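Local coordinates for putative hemin transport system, substrate-binding protein (PDB 5GIZ) that binds heme in the periplasm and probably delivers it to the permease of a bacterial heme-uptake ABC transporter, at residues A[62-73]-A[84-95]. Numbering follows the deposited sequence.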
ATOM      1  N   LEU A  62      19.048  12.989  -0.314  1.00 13.78           N
ATOM      2  CA  LEU A  62      17.901  13.635  -0.930  1.00 12.78           C
ATOM      3  C   LEU A  62      18.263  15.014  -1.471  1.00 13.14           C
ATOM      4  O   LEU A  62      18.017  15.338  -2.644  1.00 12.12           O
ATOM      5  CB  LEU A  62      16.767  13.643   0.111  1.00 13.18           C
ATOM      6  CG  LEU A  62      15.397  14.083  -0.385  1.00 12.94           C
ATOM      7  CD1 LEU A  62      14.306  13.628   0.593  1.00 13.16           C
ATOM      8  CD2 LEU A  62      15.297  15.607  -0.565  1.00 13.35           C
ATOM      9  N   LEU A  63      18.904  15.835  -0.646  1.00 13.05           N
ATOM     10  CA  LEU A  63      19.291  17.177  -1.112  1.00 13.63           C
ATOM     11  C   LEU A  63      20.301  17.158  -2.208  1.00 13.40           C
ATOM     12  O   LEU A  63      20.357  18.078  -3.014  1.00 13.92           O
ATOM     13  CB  LEU A  63      19.794  18.058   0.056  1.00 14.38           C
ATOM     14  CG  LEU A  63      18.684  18.422   1.039  1.00 15.17           C
ATOM     15  CD1 LEU A  63      19.261  18.964   2.333  1.00 16.05           C
ATOM     16  CD2 LEU A  63      17.680  19.371   0.428  1.00 14.74           C
ATOM     17  N   SER A  64      21.144  16.128  -2.260  1.00 13.34           N
ATOM     18  CA  SER A  64      22.128  16.050  -3.333  1.00 13.71           C
ATOM     19  C   SER A  64      21.498  15.904  -4.720  1.00 13.09           C
ATOM     20  O   SER A  64      22.159  16.171  -5.738  1.00 13.58           O
ATOM     21  CB  SER A  64      23.112  14.899  -3.096  1.00 14.16           C
ATOM     22  OG  SER A  64      22.600  13.642  -3.464  1.00 14.29           O
ATOM     23  N   LEU A  65      20.220  15.518  -4.758  1.00 13.56           N
ATOM     24  CA  LEU A  65      19.514  15.441  -5.986  1.00 13.22           C
ATOM     25  C   LEU A  65      18.861  16.769  -6.397  1.00 13.90           C
ATOM     26  O   LEU A  65      18.117  16.837  -7.398  1.00 13.29           O
ATOM     27  CB  LEU A  65      18.483  14.308  -5.950  1.00 13.60           C
ATOM     28  CG  LEU A  65      19.038  12.924  -5.691  1.00 13.07           C
ATOM     29  CD1 LEU A  65      17.893  11.929  -5.593  1.00 13.09           C
ATOM     30  CD2 LEU A  65      20.028  12.547  -6.790  1.00 13.33           C
ATOM     31  N   ARG A  66      19.161  17.832  -5.657  1.00 13.62           N
ATOM     32  CA  ARG A  66      18.677  19.179  -5.994  1.00 13.86           C
ATOM     33  C   ARG A  66      17.178  19.287  -6.255  1.00 13.07           C
ATOM     34  O   ARG A  66      16.743  19.781  -7.283  1.00 13.13           O
ATOM     35  CB  ARG A  66      19.458  19.716  -7.178  1.00 14.25           C
ATOM     36  CG  ARG A  66      20.956  19.721  -6.928  1.00 15.52           C
ATOM     37  CD  ARG A  66      21.781  20.210  -8.109  1.00 16.90           C
ATOM     38  NE  ARG A  66      21.689  19.251  -9.177  1.00 18.67           N
ATOM     39  CZ  ARG A  66      20.931  19.362 -10.255  1.00 19.78           C
ATOM     40  NH1 ARG A  66      20.240  20.450 -10.471  1.00 23.12           N
ATOM     41  NH2 ARG A  66      20.894  18.355 -11.105  1.00 22.39           N
ATOM     42  N   PRO A  67      16.359  18.828  -5.308  1.00 15.58           N
ATOM     43  CA  PRO A  67      14.924  18.953  -5.558  1.00 15.32           C
ATOM     44  C   PRO A  67      14.444  20.377  -5.464  1.00 15.61           C
ATOM     45  O   PRO A  67      14.952  21.149  -4.666  1.00 16.54           O
ATOM     46  CB  PRO A  67      14.304  18.186  -4.379  1.00 15.50           C
ATOM     47  CG  PRO A  67      15.333  18.316  -3.290  1.00 16.01           C
ATOM     48  CD  PRO A  67      16.641  18.172  -4.015  1.00 16.05           C
ATOM     49  N   ASP A  68      13.405  20.704  -6.230  1.00 15.83           N
ATOM     50  CA  ASP A  68      12.597  21.893  -6.023  1.00 16.93           C
ATOM     51  C   ASP A  68      11.378  21.610  -5.151  1.00 16.28           C
ATOM     52  O   ASP A  68      10.818  22.522  -4.519  1.00 16.91           O
ATOM     53  CB  ASP A  68      12.086  22.417  -7.369  1.00 18.08           C
ATOM     54  CG  ASP A  68      13.197  22.835  -8.270  1.00 19.45           C
ATOM     55  OD1 ASP A  68      14.150  23.565  -7.797  1.00 20.69           O
ATOM     56  OD2 ASP A  68      13.265  22.387  -9.435  1.00 19.28           O
ATOM     57  N   LEU A  69      10.949  20.341  -5.146  1.00 15.00           N
ATOM     58  CA  LEU A  69       9.739  19.947  -4.417  1.00 15.33           C
ATOM     59  C   LEU A  69       9.852  18.503  -3.990  1.00 14.57           C
ATOM     60  O   LEU A  69      10.340  17.703  -4.746  1.00 13.48           O
ATOM     61  CB  LEU A  69       8.560  20.130  -5.353  1.00 16.09           C
ATOM     62  CG  LEU A  69       7.180  19.641  -4.911  1.00 16.93           C
ATOM     63  CD1 LEU A  69       6.695  20.388  -3.682  1.00 18.14           C
ATOM     64  CD2 LEU A  69       6.176  19.767  -6.054  1.00 17.86           C
ATOM     65  N   VAL A  70       9.358  18.186  -2.798  1.00 14.78           N
ATOM     66  CA  VAL A  70       9.236  16.850  -2.283  1.00 14.82           C
ATOM     67  C   VAL A  70       7.751  16.608  -1.975  1.00 15.02           C
ATOM     68  O   VAL A  70       7.145  17.375  -1.241  1.00 15.57           O
ATOM     69  CB  VAL A  70      10.074  16.637  -0.991  1.00 15.52           C
ATOM     70  CG1 VAL A  70       9.784  15.284  -0.376  1.00 15.58           C
ATOM     71  CG2 VAL A  70      11.561  16.862  -1.233  1.00 15.59           C
ATOM     72  N   LEU A  71       7.194  15.555  -2.531  1.00 15.27           N
ATOM     73  CA  LEU A  71       5.894  15.060  -2.182  1.00 15.56           C
ATOM     74  C   LEU A  71       6.095  13.917  -1.235  1.00 14.97           C
ATOM     75  O   LEU A  71       6.733  12.929  -1.589  1.00 14.45           O
ATOM     76  CB  LEU A  71       5.152  14.574  -3.424  1.00 16.13           C
ATOM     77  CG  LEU A  71       5.097  15.581  -4.588  1.00 17.59           C
ATOM     78  CD1 LEU A  71       4.467  14.876  -5.818  1.00 18.52           C
ATOM     79  CD2 LEU A  71       4.409  16.833  -4.185  1.00 18.96           C
ATOM     80  N   ALA A  72       5.580  14.065  -0.016  1.00 14.89           N
ATOM     81  CA  ALA A  72       5.871  13.128   1.041  1.00 15.47           C
ATOM     82  C   ALA A  72       4.657  12.488   1.634  1.00 15.69           C
ATOM     83  O   ALA A  72       3.670  13.168   1.985  1.00 15.06           O
ATOM     84  CB  ALA A  72       6.651  13.829   2.155  1.00 16.12           C
ATOM     85  N   SER A  73       4.728  11.183   1.769  1.00 16.33           N
ATOM     86  CA  SER A  73       3.627  10.447   2.372  1.00 18.56           C
ATOM     87  C   SER A  73       3.639  10.744   3.858  1.00 19.94           C
ATOM     88  O   SER A  73       4.645  11.219   4.438  1.00 20.59           O
ATOM     89  CB  SER A  73       3.820   8.968   2.128  1.00 18.81           C
ATOM     90  OG  SER A  73       4.933   8.577   2.865  1.00 20.56           O
ATOM     91  N   GLN A  84      15.594  18.872   8.145  1.00 25.16           N
ATOM     92  CA  GLN A  84      16.800  19.284   7.435  1.00 25.75           C
ATOM     93  C   GLN A  84      16.483  19.670   5.974  1.00 24.87           C
ATOM     94  O   GLN A  84      17.048  20.635   5.441  1.00 24.41           O
ATOM     95  CB  GLN A  84      17.880  18.193   7.480  1.00 27.49           C
ATOM     96  CG  GLN A  84      19.221  18.648   6.935  1.00 30.26           C
ATOM     97  CD  GLN A  84      20.327  17.594   7.030  1.00 31.92           C
ATOM     98  OE1 GLN A  84      20.218  16.615   7.779  1.00 33.26           O
ATOM     99  NE2 GLN A  84      21.388  17.788   6.252  1.00 34.03           N
ATOM    100  N   VAL A  85      15.570  18.935   5.337  1.00 22.85           N
ATOM    101  CA  VAL A  85      15.208  19.242   3.938  1.00 22.00           C
ATOM    102  C   VAL A  85      14.455  20.565   3.810  1.00 22.17           C
ATOM    103  O   VAL A  85      14.763  21.425   2.940  1.00 21.84           O
ATOM    104  CB  VAL A  85      14.388  18.082   3.313  1.00 20.18           C
ATOM    105  CG1 VAL A  85      13.806  18.453   1.930  1.00 20.06           C
ATOM    106  CG2 VAL A  85      15.236  16.813   3.229  1.00 19.78           C
ATOM    107  N   LYS A  86      13.504  20.784   4.716  1.00 23.18           N
ATOM    108  CA  LYS A  86      12.778  22.025   4.741  1.00 23.50           C
ATOM    109  C   LYS A  86      13.733  23.174   5.055  1.00 23.76           C
ATOM    110  O   LYS A  86      13.640  24.239   4.457  1.00 23.97           O
ATOM    111  CB  LYS A  86      11.685  21.959   5.809  1.00 24.33           C
ATOM    112  CG  LYS A  86      10.472  21.108   5.399  1.00 24.73           C
ATOM    113  CD  LYS A  86       9.435  21.132   6.506  1.00 26.80           C
ATOM    114  CE  LYS A  86       8.296  20.172   6.259  1.00 28.20           C
ATOM    115  NZ  LYS A  86       7.502  19.929   7.501  1.00 30.38           N
ATOM    116  N   GLY A  87      14.677  22.941   5.965  1.00 24.57           N
ATOM    117  CA  GLY A  87      15.641  23.961   6.347  1.00 26.59           C
ATOM    118  C   GLY A  87      16.598  24.389   5.256  1.00 26.52           C
ATOM    119  O   GLY A  87      17.228  25.459   5.356  1.00 28.08           O
ATOM    120  N   ALA A  88      16.745  23.562   4.220  1.00 25.69           N
ATOM    121  CA  ALA A  88      17.573  23.890   3.044  1.00 25.98           C
ATOM    122  C   ALA A  88      16.767  24.673   1.999  1.00 26.81           C
ATOM    123  O   ALA A  88      17.268  24.986   0.907  1.00 29.39           O
ATOM    124  CB  ALA A  88      18.122  22.618   2.411  1.00 25.07           C
ATOM    125  N   GLY A  89      15.514  24.946   2.301  1.00 27.26           N
ATOM    126  CA  GLY A  89      14.664  25.762   1.447  1.00 27.25           C
ATOM    127  C   GLY A  89      13.814  25.002   0.466  1.00 26.81           C
ATOM    128  O   GLY A  89      13.145  25.591  -0.376  1.00 28.03           O
ATOM    129  N   VAL A  90      13.768  23.678   0.628  1.00 23.46           N
ATOM    130  CA  VAL A  90      12.979  22.829  -0.269  1.00 22.27           C
ATOM    131  C   VAL A  90      11.554  22.753   0.275  1.00 22.52           C
ATOM    132  O   VAL A  90      11.352  22.526   1.462  1.00 24.39           O
ATOM    133  CB  VAL A  90      13.616  21.426  -0.358  1.00 20.87           C
ATOM    134  CG1 VAL A  90      12.803  20.519  -1.270  1.00 19.78           C
ATOM    135  CG2 VAL A  90      15.043  21.519  -0.860  1.00 21.11           C
ATOM    136  N   THR A  91      10.591  22.917  -0.612  1.00 21.59           N
ATOM    137  CA  THR A  91       9.183  22.748  -0.304  1.00 21.70           C
ATOM    138  C   THR A  91       8.882  21.265  -0.122  1.00 19.92           C
ATOM    139  O   THR A  91       9.196  20.436  -0.975  1.00 19.24           O
ATOM    140  CB  THR A  91       8.276  23.318  -1.426  1.00 23.08           C
ATOM    141  OG1 THR A  91       8.548  24.739  -1.528  1.00 24.91           O
ATOM    142  CG2 THR A  91       6.749  23.078  -1.143  1.00 23.69           C
ATOM    143  N   VAL A  92       8.228  20.933   0.978  1.00 20.02           N
ATOM    144  CA  VAL A  92       7.859  19.579   1.256  1.00 19.76           C
ATOM    145  C   VAL A  92       6.347  19.611   1.484  1.00 19.92           C
ATOM    146  O   VAL A  92       5.846  20.331   2.401  1.00 21.70           O
ATOM    147  CB  VAL A  92       8.554  19.017   2.500  1.00 20.82           C
ATOM    148  CG1 VAL A  92       8.020  17.644   2.830  1.00 21.49           C
ATOM    149  CG2 VAL A  92      10.068  19.003   2.366  1.00 20.36           C
ATOM    150  N   THR A  93       5.596  18.919   0.648  1.00 18.43           N
ATOM    151  CA  THR A  93       4.145  18.853   0.757  1.00 18.99           C
ATOM    152  C   THR A  93       3.813  17.450   1.197  1.00 17.90           C
ATOM    153  O   THR A  93       4.142  16.461   0.543  1.00 16.33           O
ATOM    154  CB  THR A  93       3.520  19.246  -0.574  1.00 19.53           C
ATOM    155  OG1 THR A  93       3.964  20.598  -0.891  1.00 21.69           O
ATOM    156  CG2 THR A  93       2.010  19.154  -0.554  1.00 20.47           C
ATOM    157  N   THR A  94       3.096  17.364   2.318  1.00 18.27           N
ATOM    158  CA  THR A  94       2.826  16.123   2.977  1.00 19.14           C
ATOM    159  C   THR A  94       1.381  15.709   2.780  1.00 18.96           C
ATOM    160  O   THR A  94       0.477  16.553   2.810  1.00 19.72           O
ATOM    161  CB  THR A  94       3.217  16.234   4.460  1.00 20.17           C
ATOM    162  OG1 THR A  94       4.602  16.576   4.534  1.00 20.99           O
ATOM    163  CG2 THR A  94       3.074  14.965   5.156  1.00 20.52           C
ATOM    164  N   PHE A  95       1.156  14.420   2.574  1.00 18.39           N
ATOM    165  CA  PHE A  95      -0.170  13.870   2.297  1.00 19.56           C
ATOM    166  C   PHE A  95      -0.652  13.066   3.493  1.00 22.19           C
ATOM    167  O   PHE A  95       0.140  12.561   4.278  1.00 25.96           O
ATOM    168  CB  PHE A  95      -0.092  13.036   0.982  1.00 19.22           C
ATOM    169  CG  PHE A  95       0.143  13.900  -0.214  1.00 19.99           C
ATOM    170  CD1 PHE A  95       1.416  14.340  -0.535  1.00 19.20           C
ATOM    171  CD2 PHE A  95      -0.906  14.338  -1.005  1.00 22.56           C
ATOM    172  CE1 PHE A  95       1.667  15.222  -1.589  1.00 20.89           C
ATOM    173  CE2 PHE A  95      -0.670  15.226  -2.048  1.00 23.48           C
ATOM    174  CZ  PHE A  95       0.618  15.654  -2.368  1.00 23.41           C
TER
HETATM  175  O   HOH W   1      11.460  24.318  -3.043  1.00 33.08           O
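Strands 69-72 and 91-94 are the parallel pair of a beta-alpha-beta unit whose connecting helix, 79-87, lies over one face of the sheet beside helix 59-64. The strand bonds alternate: Val-70 N donates to Thr-91 O and Val-70 O accepts from Thr-93 N (2.9 Å, N-H...O 169°), then Ala-72 N donates to Thr-93 O and Ala-72 O accepts from Phe-95 N. Ala-72 O also lies at the edge of the Phe-95 ring, in its plane, with Phe-95 CD1 3.6 Å away. On the helix-covered face, Val-70 and Val-85 meet tip to tip through CG2 and CG1, while the Leu-62 side chain crosses Val-85 at about a right angle, its CD2 4.0 Å from Val-85 CG2.

Val-90 joins strand and helix packing: with CG1 anti to its own nitrogen (chi1 179°), that methyl touches both Val-70 CG2 and Pro-67 CG, leaving Val-90 CG2 to meet Leu-63 CD2 at 3.6 Å. Leu-63 and Val-90 run past each other in opposite senses, and both Leu-63 methyls also press on Ala-88 CB. Just beyond, Gly-89 closes helix 79-87 in a Schellman motif with positive phi, turning the chain into the edge strand of the four-stranded parallel sheet in this lobe of the periplasmic binding protein. At the strand entrance Thr-91 N is 3.9 Å from Asp-68 O and donates instead to a water (N to O 2.9 Å).

On the opposite face of the sheet, Leu-69 CD1 reaches Thr-91 CG2 (3.7 Å), and Leu-71 CB and CD2 approach Phe-95 CE1; Leu-71 and Phe-95 both pack on Val-111 of helix 101-114. The Ser-73 side chain touches Gln-54, a heme-binding residue.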